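Local atomic coordinates of Ton_1535 (Thermococcus onnurineus, PDB entry 3ZPJ), a protein that is of unknown function but folds as an alpha-solenoid interrupted by a left-handed helical turn, an architecture often used for protein binding. Residues F180-F185 with K202-A207; P216-A221 with A232-K237; I245-V250 with V266-E271. One frame throughout, in Å; residues are numbered along the deposited sequence.

Interaction 1 (F180-F185 with K202-A207); sequences FYKMAF and KKIELA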
ATOM      1  N   PHE A 180      -1.666  -4.070   6.983  1.00 27.20           N
ATOM      2  CA  PHE A 180      -2.456  -2.927   7.421  1.00 28.48           C
ATOM      3  C   PHE A 180      -3.889  -3.081   6.945  1.00 32.65           C
ATOM      4  O   PHE A 180      -4.843  -2.853   7.693  1.00 32.22           O
ATOM      5  CB  PHE A 180      -1.852  -1.626   6.876  1.00 29.91           C
ATOM      6  CG  PHE A 180      -0.471  -1.345   7.403  1.00 37.37           C
ATOM      7  CD1 PHE A 180       0.640  -1.951   6.832  1.00 38.02           C
ATOM      8  CD2 PHE A 180      -0.287  -0.513   8.499  1.00 36.43           C
ATOM      9  CE1 PHE A 180       1.909  -1.726   7.330  1.00 38.29           C
ATOM     10  CE2 PHE A 180       0.980  -0.283   9.003  1.00 36.17           C
ATOM     11  CZ  PHE A 180       2.087  -0.885   8.414  1.00 30.64           C
ATOM     12  N   TYR A 181      -4.036  -3.474   5.689  1.00 36.28           N
ATOM     13  CA  TYR A 181      -5.351  -3.693   5.121  1.00 33.82           C
ATOM     14  C   TYR A 181      -6.127  -4.830   5.808  1.00 25.94           C
ATOM     15  O   TYR A 181      -7.334  -4.721   6.029  1.00 36.85           O
ATOM     16  CB  TYR A 181      -5.230  -4.017   3.643  1.00 31.56           C
ATOM     17  CG  TYR A 181      -4.937  -2.863   2.729  1.00 27.81           C
ATOM     18  CD1 TYR A 181      -5.308  -1.561   3.040  1.00 25.67           C
ATOM     19  CD2 TYR A 181      -4.303  -3.091   1.507  1.00 35.13           C
ATOM     20  CE1 TYR A 181      -5.019  -0.490   2.141  1.00 23.77           C
ATOM     21  CE2 TYR A 181      -4.026  -2.062   0.627  1.00 21.42           C
ATOM     22  CZ  TYR A 181      -4.375  -0.773   0.933  1.00 31.05           C
ATOM     23  OH  TYR A 181      -4.076   0.202  -0.001  1.00 34.70           O
ATOM     24  N   LYS A 182      -5.445  -5.914   6.144  1.00 31.77           N
ATOM     25  CA  LYS A 182      -6.119  -7.028   6.807  1.00 33.14           C
ATOM     26  C   LYS A 182      -6.662  -6.601   8.170  1.00 35.12           C
ATOM     27  O   LYS A 182      -7.783  -6.966   8.524  1.00 33.63           O
ATOM     28  CB  LYS A 182      -5.179  -8.216   6.995  1.00 31.53           C
ATOM     29  CG  LYS A 182      -4.415  -8.630   5.774  1.00 50.92           C
ATOM     30  CD  LYS A 182      -5.179  -9.558   4.875  1.00 58.75           C
ATOM     31  CE  LYS A 182      -4.203 -10.285   3.967  1.00 62.15           C
ATOM     32  NZ  LYS A 182      -3.099 -10.868   4.782  1.00 66.86           N
ATOM     33  N   MET A 183      -5.871  -5.829   8.924  1.00 35.90           N
ATOM     34  CA  MET A 183      -6.289  -5.357  10.263  1.00 32.93           C
ATOM     35  C   MET A 183      -7.479  -4.403  10.141  1.00 22.93           C
ATOM     36  O   MET A 183      -8.485  -4.550  10.846  1.00 27.33           O
ATOM     37  CB  MET A 183      -5.133  -4.708  11.048  1.00 29.33           C
ATOM     38  CG  MET A 183      -5.314  -4.781  12.573  1.00 47.32           C
ATOM     39  SD  MET A 183      -4.006  -4.142  13.648  1.00 31.33           S
ATOM     40  CE  MET A 183      -2.606  -4.559  12.689  1.00 31.84           C
ATOM     41  N   ALA A 184      -7.407  -3.490   9.182  1.00 26.43           N
ATOM     42  CA  ALA A 184      -8.498  -2.551   8.963  1.00 25.58           C
ATOM     43  C   ALA A 184      -9.789  -3.297   8.611  1.00 31.60           C
ATOM     44  O   ALA A 184     -10.851  -3.024   9.197  1.00 34.52           O
ATOM     45  CB  ALA A 184      -8.133  -1.519   7.887  1.00 20.12           C
ATOM     46  N   PHE A 185      -9.692  -4.260   7.689  1.00 32.32           N
ATOM     47  CA  PHE A 185     -10.878  -4.998   7.264  1.00 35.22           C
ATOM     48  C   PHE A 185     -11.466  -5.735   8.438  1.00 25.53           C
ATOM     49  O   PHE A 185     -12.682  -5.748   8.640  1.00 33.16           O
ATOM     50  CB  PHE A 185     -10.588  -6.045   6.177  1.00 35.63           C
ATOM     51  CG  PHE A 185     -11.767  -6.948   5.906  1.00 33.67           C
ATOM     52  CD1 PHE A 185     -12.785  -6.540   5.058  1.00 39.26           C
ATOM     53  CD2 PHE A 185     -11.884  -8.184   6.535  1.00 31.49           C
ATOM     54  CE1 PHE A 185     -13.893  -7.359   4.802  1.00 39.64           C
ATOM     55  CE2 PHE A 185     -12.993  -9.003   6.303  1.00 35.38           C
ATOM     56  CZ  PHE A 185     -13.996  -8.592   5.429  1.00 38.18           C
ATOM     57  N   LYS A 202     -11.850  -4.719  -1.409  1.00 29.29           N
ATOM     58  CA  LYS A 202     -11.437  -4.412  -2.770  1.00 37.73           C
ATOM     59  C   LYS A 202      -9.968  -3.969  -2.842  1.00 32.23           C
ATOM     60  O   LYS A 202      -9.250  -4.388  -3.743  1.00 35.24           O
ATOM     61  CB  LYS A 202     -12.373  -3.371  -3.390  1.00 33.87           C
ATOM     62  CG  LYS A 202     -12.115  -3.098  -4.844  1.00 38.81           C
ATOM     63  CD  LYS A 202     -13.202  -2.224  -5.415  1.00 41.26           C
ATOM     64  CE  LYS A 202     -12.790  -1.620  -6.733  1.00 51.91           C
ATOM     65  NZ  LYS A 202     -13.753  -0.561  -7.151  1.00 64.81           N
ATOM     66  N   LYS A 203      -9.501  -3.170  -1.884  1.00 30.60           N
ATOM     67  CA  LYS A 203      -8.081  -2.755  -1.900  1.00 30.31           C
ATOM     68  C   LYS A 203      -7.139  -3.941  -1.666  1.00 28.61           C
ATOM     69  O   LYS A 203      -5.959  -3.909  -2.036  1.00 30.28           O
ATOM     70  CB  LYS A 203      -7.802  -1.636  -0.882  1.00 28.01           C
ATOM     71  CG  LYS A 203      -8.512  -0.318  -1.197  1.00 26.46           C
ATOM     72  CD  LYS A 203      -8.228   0.742  -0.150  1.00 24.68           C
ATOM     73  CE  LYS A 203      -8.700   2.130  -0.566  1.00 28.92           C
ATOM     74  NZ  LYS A 203      -8.665   3.121   0.583  1.00 25.65           N
ATOM     75  N   ILE A 204      -7.661  -4.995  -1.052  1.00 32.55           N
ATOM     76  CA  ILE A 204      -6.856  -6.189  -0.815  1.00 29.37           C
ATOM     77  C   ILE A 204      -6.733  -7.036  -2.086  1.00 30.01           C
ATOM     78  O   ILE A 204      -5.638  -7.512  -2.408  1.00 33.65           O
ATOM     79  CB  ILE A 204      -7.424  -7.024   0.338  1.00 36.25           C
ATOM     80  CG1 ILE A 204      -7.194  -6.293   1.669  1.00 38.57           C
ATOM     81  CG2 ILE A 204      -6.772  -8.404   0.359  1.00 24.14           C
ATOM     82  CD1 ILE A 204      -7.994  -6.861   2.849  1.00 27.81           C
ATOM     83  N   GLU A 205      -7.835  -7.200  -2.826  1.00 29.45           N
ATOM     84  CA  GLU A 205      -7.763  -7.920  -4.109  1.00 41.15           C
ATOM     85  C   GLU A 205      -6.833  -7.155  -5.040  1.00 35.31           C
ATOM     86  O   GLU A 205      -6.028  -7.736  -5.741  1.00 32.10           O
ATOM     87  CB  GLU A 205      -9.125  -8.044  -4.796  1.00 36.30           C
ATOM     88  CG  GLU A 205     -10.206  -8.789  -4.036  1.00 59.28           C
ATOM     89  CD  GLU A 205     -11.526  -8.840  -4.822  1.00 67.91           C
ATOM     90  OE1 GLU A 205     -11.479  -9.042  -6.058  1.00 68.69           O
ATOM     91  OE2 GLU A 205     -12.604  -8.653  -4.209  1.00 67.46           O
ATOM     92  N   LEU A 206      -6.949  -5.833  -5.027  1.00 42.11           N
ATOM     93  CA  LEU A 206      -6.116  -5.007  -5.872  1.00 37.89           C
ATOM     94  C   LEU A 206      -4.652  -5.145  -5.459  1.00 37.04           C
ATOM     95  O   LEU A 206      -3.807  -5.438  -6.290  1.00 30.77           O
ATOM     96  CB  LEU A 206      -6.584  -3.550  -5.830  1.00 31.12           C
ATOM     97  CG  LEU A 206      -5.693  -2.494  -6.491  1.00 35.44           C
ATOM     98  CD1 LEU A 206      -5.267  -2.890  -7.890  1.00 37.39           C
ATOM     99  CD2 LEU A 206      -6.468  -1.182  -6.547  1.00 33.13           C
ATOM    100  N   ALA A 207      -4.347  -4.959  -4.178  1.00 25.73           N
ATOM    101  CA  ALA A 207      -2.961  -5.107  -3.756  1.00 29.63           C
ATOM    102  C   ALA A 207      -2.419  -6.504  -4.100  1.00 34.94           C
ATOM    103  O   ALA A 207      -1.258  -6.646  -4.465  1.00 36.46           O
ATOM    104  CB  ALA A 207      -2.798  -4.826  -2.261  1.00 24.72           C
TER
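Y181 and I204 carry this contact between two antiparallel helices of the solenoid, whose segment axes approach to 10.0 Å and run at 160° to each other; Y181 can be followed from CB to its hydroxyl. Y181 CB lies against the CG1 methylene of I204, 3.6 Å away, at the place where the two backbones are nearest. The torsion about CA-CB (chi1 -76°) sets CG beside the backbone N and anti to the carbonyl carbon, and from there the ring lies alongside the turn formed by K203 and A207. On one face of the Y181 ring rests CB of K203, a CH-pi contact 4.2 Å from the ring centroid and 18° off the normal, displaced toward the rim near CZ. Farther out, Y181 CE1 passes 4.1 Å from K203 CD, and the lysine's methylenes run roughly perpendicular to the Y181 side chain. Y181 CE2 meets the CB of A207 near the ring plane, 4.2 Å away; a methyl is small enough to let the ring edge come up to the helix. At the tip, the hydroxyl leaves the apolar contact and hydrogen-bonds with D170 and R219. K203 suits its place for a similar reason: its methylenes cover the aromatic ring, while the extended chain carries NZ to salt bridges with E166 and D170. Beside the tyrosine, I204 CD1 sits among Y181, K182 and F185, residues about one turn of the partner helix, and lies 4.3 Å from F185 CB. The pair sits in the middle of the helical stack: F180 and M183 of helix 174-190 pack on helix 130-146, whereas L206 of helix 194-209 turns to helices 216-223 and 240-256.

Interaction 2 (P216-A221 with A232-K237); sequences PQIRAA and AIIKKK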
ATOM      1  N   PRO A 216       2.139   2.609  -4.424  1.00 39.08           N
ATOM      2  CA  PRO A 216       0.911   3.201  -3.877  1.00 33.32           C
ATOM      3  C   PRO A 216       0.202   4.118  -4.873  1.00 30.90           C
ATOM      4  O   PRO A 216      -1.025   4.109  -4.908  1.00 41.61           O
ATOM      5  CB  PRO A 216       1.390   3.951  -2.619  1.00 37.55           C
ATOM      6  CG  PRO A 216       2.882   4.033  -2.733  1.00 40.40           C
ATOM      7  CD  PRO A 216       3.329   2.887  -3.601  1.00 36.91           C
ATOM      8  N   GLN A 217       0.943   4.839  -5.710  1.00 33.93           N
ATOM      9  CA  GLN A 217       0.318   5.756  -6.674  1.00 37.84           C
ATOM     10  C   GLN A 217      -0.303   4.994  -7.857  1.00 40.47           C
ATOM     11  O   GLN A 217      -1.228   5.479  -8.519  1.00 40.36           O
ATOM     12  CB  GLN A 217       1.323   6.804  -7.172  1.00 39.19           C
ATOM     13  CG  GLN A 217       2.498   6.234  -7.951  1.00 44.90           C
ATOM     14  CD  GLN A 217       3.727   5.928  -7.087  1.00 50.77           C
ATOM     15  OE1 GLN A 217       3.627   5.455  -5.939  1.00 42.46           O
ATOM     16  NE2 GLN A 217       4.902   6.190  -7.653  1.00 48.56           N
ATOM     17  N   ILE A 218       0.218   3.796  -8.103  1.00 36.77           N
ATOM     18  CA  ILE A 218      -0.322   2.900  -9.115  1.00 41.44           C
ATOM     19  C   ILE A 218      -1.628   2.282  -8.604  1.00 33.24           C
ATOM     20  O   ILE A 218      -2.631   2.278  -9.313  1.00 43.61           O
ATOM     21  CB  ILE A 218       0.724   1.803  -9.520  1.00 38.95           C
ATOM     22  CG1 ILE A 218       1.771   2.392 -10.469  1.00 36.85           C
ATOM     23  CG2 ILE A 218       0.064   0.617 -10.186  1.00 36.18           C
ATOM     24  CD1 ILE A 218       3.103   1.670 -10.429  1.00 36.88           C
ATOM     25  N   ARG A 219      -1.629   1.767  -7.377  1.00 36.34           N
ATOM     26  CA  ARG A 219      -2.857   1.188  -6.839  1.00 31.66           C
ATOM     27  C   ARG A 219      -3.937   2.253  -6.764  1.00 40.58           C
ATOM     28  O   ARG A 219      -5.091   1.986  -7.133  1.00 39.53           O
ATOM     29  CB  ARG A 219      -2.632   0.502  -5.489  1.00 28.91           C
ATOM     30  CG  ARG A 219      -1.601  -0.623  -5.551  1.00 30.18           C
ATOM     31  CD  ARG A 219      -1.822  -1.640  -4.446  1.00 28.87           C
ATOM     32  NE  ARG A 219      -2.152  -0.993  -3.178  1.00 37.61           N
ATOM     33  CZ  ARG A 219      -1.262  -0.378  -2.404  1.00 31.94           C
ATOM     34  NH1 ARG A 219       0.011  -0.319  -2.792  1.00 31.58           N
ATOM     35  NH2 ARG A 219      -1.640   0.186  -1.251  1.00 31.14           N
ATOM     36  N   ALA A 220      -3.551   3.462  -6.332  1.00 30.47           N
ATOM     37  CA  ALA A 220      -4.490   4.593  -6.276  1.00 30.89           C
ATOM     38  C   ALA A 220      -5.101   4.920  -7.646  1.00 34.29           C
ATOM     39  O   ALA A 220      -6.289   5.209  -7.761  1.00 34.94           O
ATOM     40  CB  ALA A 220      -3.828   5.837  -5.688  1.00 29.05           C
ATOM     41  N   ALA A 221      -4.285   4.875  -8.691  1.00 34.95           N
ATOM     42  CA  ALA A 221      -4.799   5.149 -10.021  1.00 29.27           C
ATOM     43  C   ALA A 221      -5.758   4.047 -10.475  1.00 35.64           C
ATOM     44  O   ALA A 221      -6.809   4.324 -11.062  1.00 38.84           O
ATOM     45  CB  ALA A 221      -3.655   5.316 -11.016  1.00 29.30           C
ATOM     46  N   ALA A 232       1.096   4.102 -17.686  1.00 48.85           N
ATOM     47  CA  ALA A 232       2.122   5.083 -18.009  1.00 46.16           C
ATOM     48  C   ALA A 232       3.234   5.065 -16.969  1.00 49.66           C
ATOM     49  O   ALA A 232       4.408   5.108 -17.320  1.00 52.48           O
ATOM     50  CB  ALA A 232       1.523   6.473 -18.128  1.00 40.75           C
ATOM     51  N   ILE A 233       2.869   4.985 -15.689  1.00 36.53           N
ATOM     52  CA  ILE A 233       3.883   4.964 -14.638  1.00 41.64           C
ATOM     53  C   ILE A 233       4.746   3.726 -14.762  1.00 48.09           C
ATOM     54  O   ILE A 233       5.970   3.786 -14.623  1.00 48.99           O
ATOM     55  CB  ILE A 233       3.258   4.986 -13.235  1.00 38.36           C
ATOM     56  CG1 ILE A 233       2.456   6.275 -13.044  1.00 40.58           C
ATOM     57  CG2 ILE A 233       4.337   4.871 -12.187  1.00 35.12           C
ATOM     58  CD1 ILE A 233       1.524   6.243 -11.838  1.00 49.07           C
ATOM     59  N   ILE A 234       4.093   2.606 -15.048  1.00 46.51           N
ATOM     60  CA  ILE A 234       4.783   1.334 -15.216  1.00 45.41           C
ATOM     61  C   ILE A 234       5.843   1.363 -16.341  1.00 50.51           C
ATOM     62  O   ILE A 234       6.943   0.843 -16.157  1.00 52.69           O
ATOM     63  CB  ILE A 234       3.773   0.178 -15.381  1.00 38.13           C
ATOM     64  CG1 ILE A 234       2.903   0.072 -14.126  1.00 37.14           C
ATOM     65  CG2 ILE A 234       4.489  -1.130 -15.616  1.00 36.88           C
ATOM     66  CD1 ILE A 234       1.764  -0.901 -14.256  1.00 36.67           C
ATOM     67  N   LYS A 235       5.532   2.006 -17.470  1.00 41.09           N
ATOM     68  CA  LYS A 235       6.509   2.157 -18.554  1.00 56.69           C
ATOM     69  C   LYS A 235       7.682   3.035 -18.133  1.00 60.54           C
ATOM     70  O   LYS A 235       8.820   2.804 -18.533  1.00 61.68           O
ATOM     71  CB  LYS A 235       5.875   2.797 -19.782  1.00 61.49           C
ATOM     72  CG  LYS A 235       4.953   1.912 -20.570  1.00 74.17           C
ATOM     73  CD  LYS A 235       4.526   2.637 -21.844  1.00 87.38           C
ATOM     74  CE  LYS A 235       3.448   1.871 -22.597  1.00 96.19           C
ATOM     75  NZ  LYS A 235       2.190   1.677 -21.809  1.00 93.11           N
ATOM     76  N   LYS A 236       7.394   4.061 -17.346  1.00 58.39           N
ATOM     77  CA  LYS A 236       8.437   4.960 -16.887  1.00 64.12           C
ATOM     78  C   LYS A 236       9.348   4.258 -15.884  1.00 64.90           C
ATOM     79  O   LYS A 236      10.568   4.321 -15.993  1.00 73.54           O
ATOM     80  CB  LYS A 236       7.824   6.215 -16.263  1.00 75.20           C
ATOM     81  CG  LYS A 236       8.812   7.080 -15.480  1.00 92.26           C
ATOM     82  CD  LYS A 236       8.094   7.947 -14.438  1.00103.30           C
ATOM     83  CE  LYS A 236       9.061   8.553 -13.415  1.00105.80           C
ATOM     84  NZ  LYS A 236       8.345   9.316 -12.344  1.00101.79           N
ATOM     85  N   LYS A 237       8.754   3.569 -14.919  1.00 61.16           N
ATOM     86  CA  LYS A 237       9.510   3.058 -13.782  1.00 64.11           C
ATOM     87  C   LYS A 237      10.043   1.625 -13.917  1.00 68.32           C
ATOM     88  O   LYS A 237      10.788   1.156 -13.051  1.00 73.69           O
ATOM     89  CB  LYS A 237       8.681   3.185 -12.496  1.00 58.74           C
ATOM     90  CG  LYS A 237       8.554   4.618 -11.982  1.00 64.41           C
ATOM     91  CD  LYS A 237       8.310   4.661 -10.473  1.00 59.32           C
ATOM     92  CE  LYS A 237       8.016   6.074  -9.990  1.00 58.51           C
ATOM     93  NZ  LYS A 237       9.196   6.979 -10.089  1.00 69.22           N
TER
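A helical hairpin of the alpha-solenoid brings the first turns of helix 216-223 against the last turns of helix 227-237. The segments run antiparallel, at 158°, with axes 10.7 Å apart at closest approach, and isoleucines fill most of the gap. The apolar part centres on I218 and I233, the residues whose CA atoms are nearest across the pair. Their side chains lie side by side pointing opposite ways, so that CD1 of I218 settles 3.9 Å from CG2 of I233. The same I218 methyl meets CG1 of I234 at 4.0 Å, the two chains being nearly perpendicular. In all three isoleucines CG1 stands beside the backbone N and CG2 anti to it, the arrangement that beta-branched residues favour in helices; I218 and I234 use the CG1 branch, whereas I233 meets I218 with CG2 and Q217 with CD1. I234 also packs on V250 of helix 240-256, which ties this small core to the following helix. The polar residues lie toward the exposed margin, where long flexible chains can lend their methylenes to the contact while their ends remain near solvent. Q217 has its CG flanked by both the backbone N and C (chi1 64°), and that methylene touches CD1 of I233. Its chain then bends at chi2 and meets K237 end to end, with Q217 NE2 3.9 Å from K237 CE.

Interaction 3 (I245-V250 with V266-E271); sequences IGELEV and VDKAFE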
ATOM      1  N   ILE A 245       5.369  -8.266 -16.431  1.00 43.30           N
ATOM      2  CA  ILE A 245       4.544  -8.764 -15.342  1.00 43.31           C
ATOM      3  C   ILE A 245       3.581  -7.668 -14.900  1.00 37.80           C
ATOM      4  O   ILE A 245       2.402  -7.923 -14.673  1.00 42.61           O
ATOM      5  CB  ILE A 245       5.387  -9.233 -14.130  1.00 49.10           C
ATOM      6  CG1 ILE A 245       5.797 -10.695 -14.285  1.00 49.48           C
ATOM      7  CG2 ILE A 245       4.590  -9.132 -12.835  1.00 50.66           C
ATOM      8  CD1 ILE A 245       6.808 -10.936 -15.330  1.00 59.73           C
ATOM      9  N   GLY A 246       4.080  -6.443 -14.812  1.00 38.34           N
ATOM     10  CA  GLY A 246       3.282  -5.351 -14.283  1.00 42.09           C
ATOM     11  C   GLY A 246       2.103  -5.069 -15.189  1.00 43.04           C
ATOM     12  O   GLY A 246       0.972  -4.877 -14.731  1.00 43.02           O
ATOM     13  N   GLU A 247       2.362  -5.052 -16.489  1.00 40.60           N
ATOM     14  CA  GLU A 247       1.288  -4.830 -17.445  1.00 37.03           C
ATOM     15  C   GLU A 247       0.257  -5.956 -17.364  1.00 35.71           C
ATOM     16  O   GLU A 247      -0.942  -5.699 -17.382  1.00 36.02           O
ATOM     17  CB  GLU A 247       1.842  -4.610 -18.854  1.00 38.27           C
ATOM     18  CG  GLU A 247       2.543  -3.247 -19.019  1.00 38.72           C
ATOM     19  CD  GLU A 247       3.259  -3.064 -20.359  1.00 55.78           C
ATOM     20  OE1 GLU A 247       3.474  -4.057 -21.089  1.00 60.56           O
ATOM     21  OE2 GLU A 247       3.616  -1.915 -20.687  1.00 62.48           O
ATOM     22  N   LEU A 248       0.721  -7.196 -17.210  1.00 36.79           N
ATOM     23  CA  LEU A 248      -0.184  -8.334 -17.065  1.00 35.75           C
ATOM     24  C   LEU A 248      -1.027  -8.275 -15.794  1.00 44.60           C
ATOM     25  O   LEU A 248      -2.225  -8.573 -15.823  1.00 39.76           O
ATOM     26  CB  LEU A 248       0.581  -9.655 -17.136  1.00 36.60           C
ATOM     27  CG  LEU A 248       1.208  -9.900 -18.511  1.00 42.31           C
ATOM     28  CD1 LEU A 248       1.981 -11.210 -18.577  1.00 47.09           C
ATOM     29  CD2 LEU A 248       0.122  -9.896 -19.552  1.00 43.08           C
ATOM     30  N   GLU A 249      -0.401  -7.902 -14.680  1.00 35.57           N
ATOM     31  CA  GLU A 249      -1.120  -7.758 -13.428  1.00 37.32           C
ATOM     32  C   GLU A 249      -2.208  -6.703 -13.602  1.00 37.87           C
ATOM     33  O   GLU A 249      -3.327  -6.866 -13.127  1.00 38.93           O
ATOM     34  CB  GLU A 249      -0.159  -7.395 -12.269  1.00 36.16           C
ATOM     35  CG  GLU A 249       0.845  -8.504 -11.931  1.00 37.25           C
ATOM     36  CD  GLU A 249       1.725  -8.212 -10.702  1.00 50.27           C
ATOM     37  OE1 GLU A 249       2.100  -7.036 -10.481  1.00 45.54           O
ATOM     38  OE2 GLU A 249       2.064  -9.182  -9.975  1.00 53.71           O
ATOM     39  N   VAL A 250      -1.887  -5.630 -14.314  1.00 40.98           N
ATOM     40  CA  VAL A 250      -2.866  -4.583 -14.531  1.00 39.49           C
ATOM     41  C   VAL A 250      -4.007  -5.081 -15.406  1.00 41.47           C
ATOM     42  O   VAL A 250      -5.176  -4.833 -15.112  1.00 44.91           O
ATOM     43  CB  VAL A 250      -2.233  -3.317 -15.116  1.00 37.59           C
ATOM     44  CG1 VAL A 250      -3.290  -2.449 -15.781  1.00 33.99           C
ATOM     45  CG2 VAL A 250      -1.556  -2.546 -14.011  1.00 30.37           C
ATOM     46  N   VAL A 266      -2.976  -6.723 -22.726  1.00 45.29           N
ATOM     47  CA  VAL A 266      -2.255  -7.989 -22.796  1.00 43.49           C
ATOM     48  C   VAL A 266      -1.510  -8.113 -24.122  1.00 46.01           C
ATOM     49  O   VAL A 266      -0.334  -8.496 -24.169  1.00 46.60           O
ATOM     50  CB  VAL A 266      -3.239  -9.160 -22.687  1.00 50.94           C
ATOM     51  CG1 VAL A 266      -2.620 -10.438 -23.208  1.00 44.76           C
ATOM     52  CG2 VAL A 266      -3.720  -9.326 -21.249  1.00 41.01           C
ATOM     53  N   ASP A 267      -2.197  -7.793 -25.208  1.00 52.96           N
ATOM     54  CA  ASP A 267      -1.561  -7.926 -26.515  1.00 66.97           C
ATOM     55  C   ASP A 267      -0.401  -6.957 -26.610  1.00 64.94           C
ATOM     56  O   ASP A 267       0.675  -7.318 -27.057  1.00 61.34           O
ATOM     57  CB  ASP A 267      -2.562  -7.721 -27.648  1.00 71.34           C
ATOM     58  CG  ASP A 267      -3.524  -8.880 -27.776  1.00 74.01           C
ATOM     59  OD1 ASP A 267      -3.277  -9.909 -27.108  1.00 73.56           O
ATOM     60  OD2 ASP A 267      -4.511  -8.768 -28.539  1.00 72.89           O
ATOM     61  N   LYS A 268      -0.612  -5.743 -26.115  1.00 69.79           N
ATOM     62  CA  LYS A 268       0.420  -4.727 -26.173  1.00 70.04           C
ATOM     63  C   LYS A 268       1.609  -5.101 -25.303  1.00 62.32           C
ATOM     64  O   LYS A 268       2.748  -4.805 -25.645  1.00 63.10           O
ATOM     65  CB  LYS A 268      -0.125  -3.367 -25.746  1.00 71.17           C
ATOM     66  CG  LYS A 268       0.900  -2.258 -25.894  1.00 77.08           C
ATOM     67  CD  LYS A 268       0.501  -0.980 -25.188  1.00 76.39           C
ATOM     68  CE  LYS A 268       1.745  -0.179 -24.835  1.00 78.80           C
ATOM     69  NZ  LYS A 268       2.759  -1.023 -24.107  1.00 74.27           N
ATOM     70  N   ALA A 269       1.347  -5.768 -24.187  1.00 54.86           N
ATOM     71  CA  ALA A 269       2.415  -6.128 -23.260  1.00 51.62           C
ATOM     72  C   ALA A 269       3.440  -7.077 -23.878  1.00 62.18           C
ATOM     73  O   ALA A 269       4.575  -7.147 -23.405  1.00 62.35           O
ATOM     74  CB  ALA A 269       1.845  -6.721 -21.985  1.00 47.64           C
ATOM     75  N   PHE A 270       3.033  -7.803 -24.920  1.00 49.44           N
ATOM     76  CA  PHE A 270       3.936  -8.699 -25.641  1.00 51.54           C
ATOM     77  C   PHE A 270       4.361  -8.084 -26.964  1.00 70.76           C
ATOM     78  O   PHE A 270       5.466  -8.312 -27.447  1.00 67.75           O
ATOM     79  CB  PHE A 270       3.252 -10.033 -25.935  1.00 52.01           C
ATOM     80  CG  PHE A 270       3.103 -10.906 -24.739  1.00 63.83           C
ATOM     81  CD1 PHE A 270       1.976 -10.816 -23.934  1.00 57.63           C
ATOM     82  CD2 PHE A 270       4.090 -11.809 -24.403  1.00 50.40           C
ATOM     83  CE1 PHE A 270       1.838 -11.618 -22.819  1.00 46.29           C
ATOM     84  CE2 PHE A 270       3.956 -12.614 -23.282  1.00 60.37           C
ATOM     85  CZ  PHE A 270       2.822 -12.519 -22.490  1.00 46.68           C
ATOM     86  N   GLU A 271       3.460  -7.317 -27.558  1.00 73.31           N
ATOM     87  CA  GLU A 271       3.682  -6.771 -28.887  1.00 75.09           C
ATOM     88  C   GLU A 271       4.414  -5.441 -28.870  1.00 73.42           C
ATOM     89  O   GLU A 271       4.703  -4.884 -29.919  1.00 82.02           O
ATOM     90  CB  GLU A 271       2.352  -6.633 -29.629  1.00 79.92           C
ATOM     91  CG  GLU A 271       1.679  -7.974 -29.909  1.00 90.77           C
ATOM     92  CD  GLU A 271       0.268  -7.814 -30.423  1.00 90.32           C
ATOM     93  OE1 GLU A 271      -0.421  -6.881 -29.952  1.00 83.51           O
ATOM     94  OE2 GLU A 271      -0.144  -8.609 -31.304  1.00 85.93           O
TER
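Two consecutive, almost exactly antiparallel helices of the alpha-solenoid, 240-256 and 262-271, form this buried contact, with segment axes 9.2 Å apart at 173°. A269 suits this close approach because its side chain is one methyl, which lies 3.8 Å from E247 CB. The glutamate chain, extended beyond CG, then runs along the alanine and brings E247 OE1 to 3.2 Å from A269 CB. The other oxygen, E247 OE2, makes a long salt bridge of 3.6 Å to NZ of K268, which reaches back through a bend at chi4; the E247 and K268 chains lie nearly perpendicular. The stronger partner of OE2 is R243, one turn earlier on the same helix. L248 supplies the apolar half through a single methyl: CD2 touches F270 CE1 at 4.1 Å and V266 CG2 at 4.2 Å, the branched tip letting one methyl reach both. F270 also makes a cation-pi interaction with R298. The chemistry is thus divided between a leucine-centred hydrophobic patch and a buried carboxylate. With R243, K268 and K235 close by, that carboxylate is probably held ionised and offsets part of the crowded positive charge.

How the interactions relate
The three interactions follow one another along the chain, each joining two consecutive helices, so none encloses another. Interactions 1 and 2 have centres about 19 Å apart and meet at R219, where L206 packs on the R219 backbone carbonyl and A207 on its CD. Interactions 2 and 3 are nearer, about 14 Å between centres: K235 and K268, two like charges, come close beside E247. Interactions 1 and 3 do not touch, their centres being about 24 Å apart. Interaction 2 lies between the others and touches both, and helices 174-190 to 262-271 form one continuous piece of the solenoid, bound by contacts between successive pairs.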